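Local coordinates for protein Vlm2 (PDB 6ECB) that is part of the non-ribosomal peptide synthetase for valinomycin, here its thioesterase domain, an alpha/beta-hydrolase-fold enzyme that probably acts on the thioester-bound depsipeptide, at residues L75-F86 against R211-Y222; L163-Q173 against K187-K195. All blocks are in the same frame, centred on the assembly; numbering follows the deposited sequence.

Interaction 1: residues L75-F86 against R211-Y222; sequences LGAGETPVYPSF and RFLRLQMHQLMY
Arg211 reaches into the type II beta turn Gly76-Glu79 and grips Glu79 O end-on with both terminal nitrogens: NH1, 2.9 Å from that oxygen, comes from above the carbonyl plane, and NH2 lies in it, on a lone pair. NH1 also bonds Gly74 O. The extended Arg211 chain (chi1 -68°, CG anti to the carbonyl carbon) carries the guanidinium there; Gly76 O lies over one face, 3.4 Å from Arg211 CZ, and Asp207 pairs with NE. Further along, Tyr83 lays CB over the His218 ring face, 3.6 Å from the centroid, a CH-pi contact, while its ring edge meets the backbone at Arg214 and Leu215. Leu215 CD1 meets Pro84 CD and the Tyr83 ring, and its CD2 meets Leu75 CD2. His218 NE2, at 2.8 Å, and Tyr222 OH, at 2.7 Å, share Pro84 O from opposite faces of its plane. Gln219 NE2 donates to Tyr222 OH over 3.0 Å, a second bond that fixes the hydroxyl. The Tyr222 ring has Phe86 CB over one face and Gln219 CA over the other; the Phe86 ring turns its edge to it, offset, with planes at 78°. The contact thus ties the connection between strand 67-71 and helix 86-97 to helix 206-220 of the region between strands 134-137 and 237-241, Pro84 touching Met89 and Phe92 of helix 86-97 and Phe86 resting on helix 224-227.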
loop_
_atom_site.group_PDB
_atom_site.type_symbol
_atom_site.label_atom_id
_atom_site.label_comp_id
_atom_site.label_asym_id
_atom_site.label_seq_id
_atom_site.Cartn_x
_atom_site.Cartn_y
_atom_site.Cartn_z
ATOM N N LEU A 75 11.978 -8.760 5.242
ATOM C CA LEU A 75 10.999 -9.777 4.877
ATOM C C LEU A 75 11.612 -10.958 4.123
ATOM O O LEU A 75 10.965 -12.006 4.042
ATOM C CB LEU A 75 9.874 -9.143 4.048
ATOM C CG LEU A 75 8.994 -8.085 4.735
ATOM C CD1 LEU A 75 7.911 -7.577 3.808
ATOM C CD2 LEU A 75 8.347 -8.569 6.028
ATOM N N GLY A 76 12.862 -10.848 3.639
ATOM C CA GLY A 76 13.474 -11.927 2.878
ATOM C C GLY A 76 14.093 -13.016 3.741
ATOM O O GLY A 76 14.412 -12.832 4.913
ATOM N N ALA A 77 14.284 -14.193 3.137
ATOM C CA ALA A 77 14.771 -15.336 3.893
ATOM C C ALA A 77 16.202 -15.096 4.358
ATOM O O ALA A 77 17.018 -14.504 3.643
ATOM C CB ALA A 77 14.701 -16.609 3.053
ATOM N N GLY A 78 16.492 -15.534 5.579
ATOM C CA GLY A 78 17.819 -15.367 6.135
ATOM C C GLY A 78 18.236 -13.938 6.407
ATOM O O GLY A 78 19.389 -13.709 6.786
ATOM N N GLU A 79 17.343 -12.970 6.236
ATOM C CA GLU A 79 17.643 -11.588 6.571
ATOM C C GLU A 79 17.312 -11.306 8.032
ATOM O O GLU A 79 16.566 -12.034 8.687
ATOM C CB GLU A 79 16.863 -10.620 5.693
ATOM C CG GLU A 79 17.138 -10.718 4.216
ATOM C CD GLU A 79 16.394 -9.644 3.433
ATOM O OE1 GLU A 79 15.680 -8.827 4.047
ATOM O OE2 GLU A 79 16.516 -9.624 2.192
ATOM N N THR A 80 17.879 -10.256 8.537
ATOM C CA THR A 80 17.511 -9.831 9.873
ATOM C C THR A 80 16.155 -9.132 9.799
ATOM O O THR A 80 15.983 -8.230 8.980
ATOM C CB THR A 80 18.552 -8.883 10.441
ATOM O OG1 THR A 80 19.868 -9.369 10.133
ATOM C CG2 THR A 80 18.391 -8.792 11.944
ATOM N N PRO A 81 15.166 -9.545 10.590
ATOM C CA PRO A 81 13.899 -8.801 10.596
ATOM C C PRO A 81 14.166 -7.394 11.097
ATOM O O PRO A 81 15.081 -7.172 11.898
ATOM C CB PRO A 81 13.011 -9.595 11.563
ATOM C CG PRO A 81 13.772 -10.845 11.901
ATOM C CD PRO A 81 15.208 -10.555 11.659
ATOM N N VAL A 82 13.394 -6.442 10.581
ATOM C CA VAL A 82 13.545 -5.033 10.919
ATOM C C VAL A 82 12.172 -4.483 11.261
ATOM O O VAL A 82 11.223 -4.683 10.495
ATOM C CB VAL A 82 14.160 -4.230 9.755
ATOM C CG1 VAL A 82 14.299 -2.776 10.138
ATOM C CG2 VAL A 82 15.499 -4.820 9.365
ATOM N N TYR A 83 12.084 -3.762 12.378
ATOM C CA TYR A 83 10.851 -3.122 12.840
ATOM C C TYR A 83 11.119 -1.622 12.878
ATOM O O TYR A 83 11.492 -1.055 13.913
ATOM C CB TYR A 83 10.431 -3.666 14.204
ATOM C CG TYR A 83 10.278 -5.160 14.193
ATOM C CD1 TYR A 83 9.233 -5.748 13.501
ATOM C CD2 TYR A 83 11.192 -5.985 14.813
ATOM C CE1 TYR A 83 9.079 -7.115 13.460
ATOM C CE2 TYR A 83 11.041 -7.362 14.790
ATOM C CZ TYR A 83 9.979 -7.924 14.091
ATOM O OH TYR A 83 9.811 -9.302 14.048
ATOM N N PRO A 84 10.969 -0.948 11.754
ATOM C CA PRO A 84 11.314 0.472 11.703
ATOM C C PRO A 84 10.260 1.334 12.364
ATOM O O PRO A 84 9.066 1.014 12.364
ATOM C CB PRO A 84 11.379 0.775 10.199
ATOM C CG PRO A 84 10.638 -0.291 9.546
ATOM C CD PRO A 84 10.522 -1.474 10.457
ATOM N N SER A 85 10.713 2.462 12.883
ATOM C CA SER A 85 9.787 3.541 13.207
ATOM C C SER A 85 9.150 4.040 11.908
ATOM O O SER A 85 9.620 3.756 10.802
ATOM C CB SER A 85 10.511 4.683 13.911
ATOM O OG SER A 85 11.359 5.337 12.977
ATOM N N PHE A 86 8.062 4.808 12.034
ATOM C CA PHE A 86 7.454 5.395 10.841
ATOM C C PHE A 86 8.471 6.220 10.061
ATOM O O PHE A 86 8.587 6.082 8.837
ATOM C CB PHE A 86 6.248 6.260 11.222
ATOM C CG PHE A 86 5.596 6.934 10.048
ATOM C CD1 PHE A 86 5.745 8.294 9.862
ATOM C CD2 PHE A 86 4.834 6.227 9.137
ATOM C CE1 PHE A 86 5.150 8.937 8.801
ATOM C CE2 PHE A 86 4.220 6.879 8.057
ATOM C CZ PHE A 86 4.399 8.246 7.898
ATOM N N ARG A 211 7.132 -13.193 8.870
ATOM C CA ARG A 211 7.772 -11.888 8.966
ATOM C C ARG A 211 6.782 -10.783 8.658
ATOM O O ARG A 211 6.783 -9.734 9.306
ATOM C CB ARG A 211 8.968 -11.827 8.027
ATOM C CG ARG A 211 10.125 -12.733 8.447
ATOM C CD ARG A 211 11.170 -12.811 7.337
ATOM N NE ARG A 211 12.280 -13.705 7.694
ATOM C CZ ARG A 211 13.473 -13.304 8.126
ATOM N NH1 ARG A 211 13.745 -12.015 8.254
ATOM N NH2 ARG A 211 14.403 -14.200 8.428
ATOM N N PHE A 212 5.901 -11.020 7.688
ATOM C CA PHE A 212 4.871 -10.046 7.366
ATOM C C PHE A 212 3.947 -9.821 8.558
ATOM O O PHE A 212 3.624 -8.677 8.901
ATOM C CB PHE A 212 4.058 -10.516 6.147
ATOM C CG PHE A 212 2.743 -9.810 6.038
ATOM C CD1 PHE A 212 2.672 -8.584 5.445
ATOM C CD2 PHE A 212 1.595 -10.362 6.594
ATOM C CE1 PHE A 212 1.488 -7.903 5.384
ATOM C CE2 PHE A 212 0.392 -9.686 6.544
ATOM C CZ PHE A 212 0.336 -8.467 5.936
ATOM N N LEU A 213 3.489 -10.899 9.193
ATOM C CA LEU A 213 2.531 -10.746 10.283
ATOM C C LEU A 213 3.159 -10.025 11.472
ATOM O O LEU A 213 2.502 -9.208 12.131
ATOM C CB LEU A 213 1.991 -12.105 10.700
ATOM C CG LEU A 213 1.124 -12.805 9.654
ATOM C CD1 LEU A 213 0.923 -14.258 10.039
ATOM C CD2 LEU A 213 -0.203 -12.074 9.544
ATOM N N ARG A 214 4.441 -10.283 11.739
ATOM C CA ARG A 214 5.101 -9.601 12.850
ATOM C C ARG A 214 5.324 -8.128 12.530
ATOM O O ARG A 214 5.073 -7.262 13.373
ATOM C CB ARG A 214 6.425 -10.284 13.191
ATOM C CG ARG A 214 6.284 -11.697 13.750
ATOM C CD ARG A 214 7.647 -12.329 14.088
ATOM N NE ARG A 214 7.474 -13.708 14.558
ATOM C CZ ARG A 214 7.062 -14.024 15.783
ATOM N NH1 ARG A 214 6.798 -13.068 16.676
ATOM N NH2 ARG A 214 6.920 -15.299 16.120
ATOM N N LEU A 215 5.774 -7.812 11.314
ATOM C CA LEU A 215 5.946 -6.406 10.961
ATOM C C LEU A 215 4.597 -5.689 10.918
ATOM O O LEU A 215 4.487 -4.522 11.294
ATOM C CB LEU A 215 6.674 -6.274 9.621
ATOM C CG LEU A 215 6.934 -4.845 9.131
ATOM C CD1 LEU A 215 7.693 -4.018 10.177
ATOM C CD2 LEU A 215 7.710 -4.908 7.827
ATOM N N GLN A 216 3.550 -6.380 10.477
ATOM C CA GLN A 216 2.225 -5.768 10.455
ATOM C C GLN A 216 1.774 -5.355 11.849
ATOM O O GLN A 216 1.313 -4.226 12.047
ATOM C CB GLN A 216 1.211 -6.740 9.836
ATOM C CG GLN A 216 -0.181 -6.147 9.752
ATOM C CD GLN A 216 -1.167 -7.145 9.157
ATOM O OE1 GLN A 216 -1.154 -8.316 9.504
ATOM N NE2 GLN A 216 -2.012 -6.676 8.247
ATOM N N MET A 217 1.881 -6.258 12.833
ATOM C CA MET A 217 1.490 -5.915 14.199
ATOM C C MET A 217 2.271 -4.707 14.688
ATOM O O MET A 217 1.715 -3.809 15.329
ATOM C CB MET A 217 1.722 -7.101 15.143
ATOM C CG MET A 217 1.031 -6.935 16.495
ATOM S SD MET A 217 -0.774 -6.958 16.355
ATOM C CE MET A 217 -0.989 -8.196 15.089
ATOM N N HIS A 218 3.568 -4.657 14.374
ATOM C CA HIS A 218 4.397 -3.520 14.768
ATOM C C HIS A 218 3.892 -2.219 14.147
ATOM O O HIS A 218 3.759 -1.200 14.830
ATOM C CB HIS A 218 5.842 -3.778 14.341
ATOM C CG HIS A 218 6.729 -2.593 14.463
ATOM N ND1 HIS A 218 7.208 -2.157 15.680
ATOM C CD2 HIS A 218 7.242 -1.760 13.528
ATOM C CE1 HIS A 218 7.962 -1.087 15.488
ATOM N NE2 HIS A 218 8.001 -0.827 14.193
ATOM N N GLN A 219 3.625 -2.233 12.846
ATOM C CA GLN A 219 3.253 -0.995 12.164
ATOM C C GLN A 219 1.818 -0.593 12.473
ATOM O O GLN A 219 1.474 0.601 12.397
ATOM C CB GLN A 219 3.452 -1.147 10.668
ATOM C CG GLN A 219 4.913 -1.337 10.285
ATOM C CD GLN A 219 5.152 -1.212 8.829
ATOM O OE1 GLN A 219 4.573 -1.950 8.030
ATOM N NE2 GLN A 219 6.004 -0.255 8.444
ATOM N N LEU A 220 0.978 -1.555 12.822
ATOM C CA LEU A 220 -0.355 -1.213 13.306
ATOM C C LEU A 220 -0.318 -0.424 14.599
ATOM O O LEU A 220 -1.326 0.190 14.948
ATOM C CB LEU A 220 -1.195 -2.479 13.501
ATOM C CG LEU A 220 -1.650 -3.136 12.195
ATOM C CD1 LEU A 220 -2.366 -4.428 12.470
ATOM C CD2 LEU A 220 -2.547 -2.189 11.369
ATOM N N MET A 221 0.805 -0.431 15.343
ATOM C CA MET A 221 0.931 0.389 16.524
ATOM C C MET A 221 1.481 1.782 16.254
ATOM O O MET A 221 1.621 2.547 17.199
ATOM C CB MET A 221 1.846 -0.306 17.566
ATOM C CG MET A 221 1.420 -1.677 17.896
ATOM S SD MET A 221 2.539 -2.387 19.166
ATOM C CE MET A 221 2.276 -4.111 18.846
ATOM N N TYR A 222 1.796 2.144 15.006
ATOM C CA TYR A 222 2.197 3.522 14.715
ATOM C C TYR A 222 1.124 4.491 15.205
ATOM O O TYR A 222 -0.073 4.209 15.111
ATOM C CB TYR A 222 2.410 3.738 13.233
ATOM C CG TYR A 222 3.647 3.126 12.607
ATOM C CD1 TYR A 222 4.716 2.675 13.378
ATOM C CD2 TYR A 222 3.743 3.038 11.244
ATOM C CE1 TYR A 222 5.859 2.131 12.758
ATOM C CE2 TYR A 222 4.847 2.523 10.629
ATOM C CZ TYR A 222 5.906 2.064 11.391
ATOM O OH TYR A 222 6.984 1.547 10.687
#

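Interaction 2: residues L163-Q173 against K187-K195; sequences LAMGIGGMLDQ and KQLLLDRAK
Leu163 starts the contact by meeting Leu190 tip to tip, its CD2 3.6 Å from Leu190 CD1; the Leu163 and Lys187 side chains cross at about a right angle, Leu163 CD1 lying 3.5 Å from Lys187 CG. Past the break at Gly166, Ile167 comes obliquely onto the same Leu190 methyl, with 3.6 Å between Ile167 CG2 and Leu190 CD1. At Gly168 the backbones approach to 6.9 Å between its CA and that of Leu190, which brings the bare CA of Gly168 within 4.0 Å of Leu190 CD2; separately, a CB on Gly168 would clash with Ala164 O of its own segment. Leu171 packs CD1 against Leu190 CB, 4.2 Å away. Asp172, at positive phi, is the C-prime residue of a Schellman motif, with Gln173 N bonded to Gly168 O. A water accepts from Arg193 NE at 2.8 Å, at the edge of the guanidinium, and lies near Asp172 O; NH1 of Arg193 pairs with Asp197. Gln173 is bent at chi2 (-79°), which folds its amide back over the Arg193 chain: Gln173 OE1 lies 3.5 Å from Arg193 CG, and CG of Gln173 covers Leu190 CD2. An alanine at Gln173 is likely to leave Leu190 CD2 and the aliphatic part of Arg193 less covered, opening a gap beside them. The contact joins helices of the region between strands 134-137 and 237-241, consistent with the lid of alpha/beta-hydrolase thioesterases: 157-165 and 167-170 pack on 183-194, Ile167 and Lys187 also touch 206-220, and 175-179 backs Ala164.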
loop_
_atom_site.group_PDB
_atom_site.type_symbol
_atom_site.label_atom_id
_atom_site.label_comp_id
_atom_site.label_asym_id
_atom_site.label_seq_id
_atom_site.Cartn_x
_atom_site.Cartn_y
_atom_site.Cartn_z
ATOM N N LEU A 163 -4.850 -11.334 10.945
ATOM C CA LEU A 163 -4.458 -12.198 9.837
ATOM C C LEU A 163 -5.615 -12.362 8.864
ATOM O O LEU A 163 -5.463 -12.162 7.655
ATOM C CB LEU A 163 -4.009 -13.550 10.383
ATOM C CG LEU A 163 -3.663 -14.654 9.383
ATOM C CD1 LEU A 163 -2.785 -15.710 10.043
ATOM C CD2 LEU A 163 -4.946 -15.323 8.813
ATOM N N ALA A 164 -6.795 -12.695 9.390
ATOM C CA ALA A 164 -7.952 -12.958 8.537
ATOM C C ALA A 164 -8.350 -11.724 7.743
ATOM O O ALA A 164 -8.565 -11.790 6.526
ATOM C CB ALA A 164 -9.126 -13.429 9.389
ATOM N N MET A 165 -8.439 -10.572 8.413
ATOM C CA MET A 165 -8.953 -9.384 7.747
ATOM C C MET A 165 -7.931 -8.736 6.824
ATOM O O MET A 165 -8.319 -8.094 5.845
ATOM C CB MET A 165 -9.434 -8.357 8.783
ATOM C CG MET A 165 -10.583 -8.838 9.687
ATOM S SD MET A 165 -11.978 -9.643 8.838
ATOM C CE MET A 165 -12.395 -8.426 7.607
ATOM N N GLY A 166 -6.638 -8.874 7.112
ATOM C CA GLY A 166 -5.625 -8.224 6.297
ATOM C C GLY A 166 -5.173 -9.098 5.142
ATOM O O GLY A 166 -5.788 -9.091 4.070
ATOM N N ILE A 167 -4.123 -9.896 5.352
ATOM C CA ILE A 167 -3.623 -10.725 4.258
ATOM C C ILE A 167 -4.652 -11.782 3.849
ATOM O O ILE A 167 -4.715 -12.165 2.674
ATOM C CB ILE A 167 -2.252 -11.334 4.627
ATOM C CG1 ILE A 167 -1.653 -12.047 3.412
ATOM C CG2 ILE A 167 -2.362 -12.272 5.845
ATOM C CD1 ILE A 167 -0.152 -12.082 3.431
ATOM N N GLY A 168 -5.477 -12.273 4.785
ATOM C CA GLY A 168 -6.589 -13.121 4.388
ATOM C C GLY A 168 -7.444 -12.462 3.318
ATOM O O GLY A 168 -7.845 -13.100 2.338
ATOM N N GLY A 169 -7.710 -11.169 3.481
ATOM C CA GLY A 169 -8.408 -10.428 2.446
ATOM C C GLY A 169 -7.594 -10.331 1.171
ATOM O O GLY A 169 -8.094 -10.629 0.082
ATOM N N MET A 170 -6.321 -9.926 1.290
ATOM C CA MET A 170 -5.469 -9.779 0.110
ATOM C C MET A 170 -5.463 -11.059 -0.721
ATOM O O MET A 170 -5.225 -11.003 -1.933
ATOM C CB MET A 170 -4.024 -9.411 0.509
ATOM C CG MET A 170 -3.783 -7.986 1.070
ATOM S SD MET A 170 -2.071 -7.788 1.686
ATOM C CE MET A 170 -2.084 -6.164 2.453
ATOM N N LEU A 171 -5.724 -12.217 -0.094
ATOM C CA LEU A 171 -5.667 -13.508 -0.769
ATOM C C LEU A 171 -7.049 -14.082 -1.086
ATOM O O LEU A 171 -7.166 -15.286 -1.328
ATOM C CB LEU A 171 -4.870 -14.511 0.071
ATOM C CG LEU A 171 -3.365 -14.202 0.183
ATOM C CD1 LEU A 171 -2.659 -15.200 1.110
ATOM C CD2 LEU A 171 -2.702 -14.212 -1.197
ATOM N N ASP A 172 -8.090 -13.248 -1.093
ATOM C CA ASP A 172 -9.445 -13.681 -1.464
ATOM C C ASP A 172 -9.897 -14.888 -0.639
ATOM O O ASP A 172 -10.513 -15.830 -1.143
ATOM C CB ASP A 172 -9.526 -13.978 -2.968
ATOM C CG ASP A 172 -9.618 -12.708 -3.813
ATOM O OD1 ASP A 172 -10.691 -12.063 -3.796
ATOM O OD2 ASP A 172 -8.620 -12.343 -4.481
ATOM N N GLN A 173 -9.621 -14.853 0.654
ATOM C CA GLN A 173 -9.943 -15.968 1.525
ATOM C C GLN A 173 -11.251 -15.735 2.276
ATOM O O GLN A 173 -11.739 -14.610 2.411
ATOM C CB GLN A 173 -8.801 -16.210 2.516
ATOM C CG GLN A 173 -7.561 -16.744 1.844
ATOM C CD GLN A 173 -7.663 -18.216 1.545
ATOM O OE1 GLN A 173 -7.896 -18.629 0.399
ATOM N NE2 GLN A 173 -7.498 -19.033 2.581
ATOM N N LYS A 187 -2.702 -19.753 9.422
ATOM C CA LYS A 187 -1.526 -19.486 8.603
ATOM C C LYS A 187 -1.355 -20.558 7.536
ATOM O O LYS A 187 -1.005 -20.251 6.386
ATOM C CB LYS A 187 -0.270 -19.399 9.482
ATOM C CG LYS A 187 -0.254 -18.150 10.362
ATOM C CD LYS A 187 1.161 -17.698 10.716
ATOM C CE LYS A 187 1.862 -18.640 11.665
ATOM N NZ LYS A 187 3.239 -18.134 11.944
ATOM N N GLN A 188 -1.606 -21.818 7.893
ATOM C CA GLN A 188 -1.397 -22.895 6.932
ATOM C C GLN A 188 -2.392 -22.800 5.785
ATOM O O GLN A 188 -2.045 -23.100 4.637
ATOM C CB GLN A 188 -1.497 -24.253 7.605
ATOM C CG GLN A 188 -1.043 -25.379 6.693
ATOM C CD GLN A 188 0.392 -25.194 6.227
ATOM O OE1 GLN A 188 1.303 -25.052 7.041
ATOM N NE2 GLN A 188 0.595 -25.169 4.910
ATOM N N LEU A 189 -3.628 -22.376 6.065
ATOM C CA LEU A 189 -4.585 -22.180 4.976
ATOM C C LEU A 189 -4.101 -21.109 4.012
ATOM O O LEU A 189 -4.265 -21.237 2.794
ATOM C CB LEU A 189 -5.961 -21.795 5.513
ATOM C CG LEU A 189 -6.817 -22.876 6.168
ATOM C CD1 LEU A 189 -8.167 -22.262 6.498
ATOM C CD2 LEU A 189 -6.968 -24.079 5.263
ATOM N N LEU A 190 -3.517 -20.030 4.533
ATOM C CA LEU A 190 -2.992 -19.008 3.645
ATOM C C LEU A 190 -1.873 -19.567 2.776
ATOM O O LEU A 190 -1.804 -19.276 1.577
ATOM C CB LEU A 190 -2.494 -17.797 4.440
ATOM C CG LEU A 190 -3.522 -17.073 5.307
ATOM C CD1 LEU A 190 -2.885 -15.843 5.925
ATOM C CD2 LEU A 190 -4.759 -16.681 4.506
ATOM N N LEU A 191 -0.975 -20.364 3.364
ATOM C CA LEU A 191 0.113 -20.945 2.582
ATOM C C LEU A 191 -0.434 -21.915 1.541
ATOM O O LEU A 191 0.018 -21.928 0.389
ATOM C CB LEU A 191 1.113 -21.635 3.515
ATOM C CG LEU A 191 1.814 -20.695 4.502
ATOM C CD1 LEU A 191 2.634 -21.471 5.522
ATOM C CD2 LEU A 191 2.697 -19.727 3.754
ATOM N N ASP A 192 -1.414 -22.728 1.933
ATOM C CA ASP A 192 -2.058 -23.638 0.991
ATOM C C ASP A 192 -2.610 -22.877 -0.214
ATOM O O ASP A 192 -2.529 -23.347 -1.358
ATOM C CB ASP A 192 -3.174 -24.389 1.704
ATOM C CG ASP A 192 -2.657 -25.469 2.644
ATOM O OD1 ASP A 192 -1.454 -25.808 2.581
ATOM O OD2 ASP A 192 -3.468 -25.979 3.444
ATOM N N ARG A 193 -3.202 -21.712 0.034
ATOM C CA ARG A 193 -3.730 -20.874 -1.041
ATOM C C ARG A 193 -2.616 -20.277 -1.890
ATOM O O ARG A 193 -2.774 -20.123 -3.107
ATOM C CB ARG A 193 -4.600 -19.774 -0.428
ATOM C CG ARG A 193 -4.847 -18.528 -1.314
ATOM C CD ARG A 193 -5.665 -18.830 -2.581
ATOM N NE ARG A 193 -5.889 -17.619 -3.376
ATOM C CZ ARG A 193 -4.967 -17.040 -4.144
ATOM N NH1 ARG A 193 -3.748 -17.560 -4.235
ATOM N NH2 ARG A 193 -5.258 -15.933 -4.820
ATOM N N ALA A 194 -1.484 -19.947 -1.288
ATOM C CA ALA A 194 -0.471 -19.184 -2.000
ATOM C C ALA A 194 0.543 -20.051 -2.726
ATOM O O ALA A 194 1.158 -19.582 -3.698
ATOM C CB ALA A 194 0.281 -18.267 -1.031
ATOM N N LYS A 195 0.730 -21.295 -2.292
ATOM C CA LYS A 195 1.955 -22.005 -2.628
ATOM C C LYS A 195 2.048 -22.381 -4.096
ATOM O O LYS A 195 3.159 -22.633 -4.571
ATOM C CB LYS A 195 2.109 -23.257 -1.760
ATOM C CG LYS A 195 1.010 -24.288 -1.886
ATOM C CD LYS A 195 1.149 -25.325 -0.758
ATOM C CE LYS A 195 0.112 -26.443 -0.839
ATOM N NZ LYS A 195 0.028 -27.211 0.446
HETATM O O HOH W 1 -8.606 -17.572 -2.639
#

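Overall arrangement
Interactions 1 and 2 have centres about 18 Å apart and meet at helix 206-220. Its residues 211-222 belong to interaction 1, yet Leu213 CD1 lies 3.5 Å from Lys187 CD, and Phe212 CE2 3.7 Å from Ile167 CB, so the same helix touches both segments of interaction 2. Along the chain, 75-86 comes first, then 163-173, 187-195 and 211-222: the local helical contact falls between the two halves of the long-range one. Helices 157-165 to 206-220 all lie between strands 134-137 and 237-241, an insertion consistent with the lid of related alpha/beta-hydrolase thioesterases. Interaction 2 joins helices within this region, whereas interaction 1 ties it to the connection following strand 67-71.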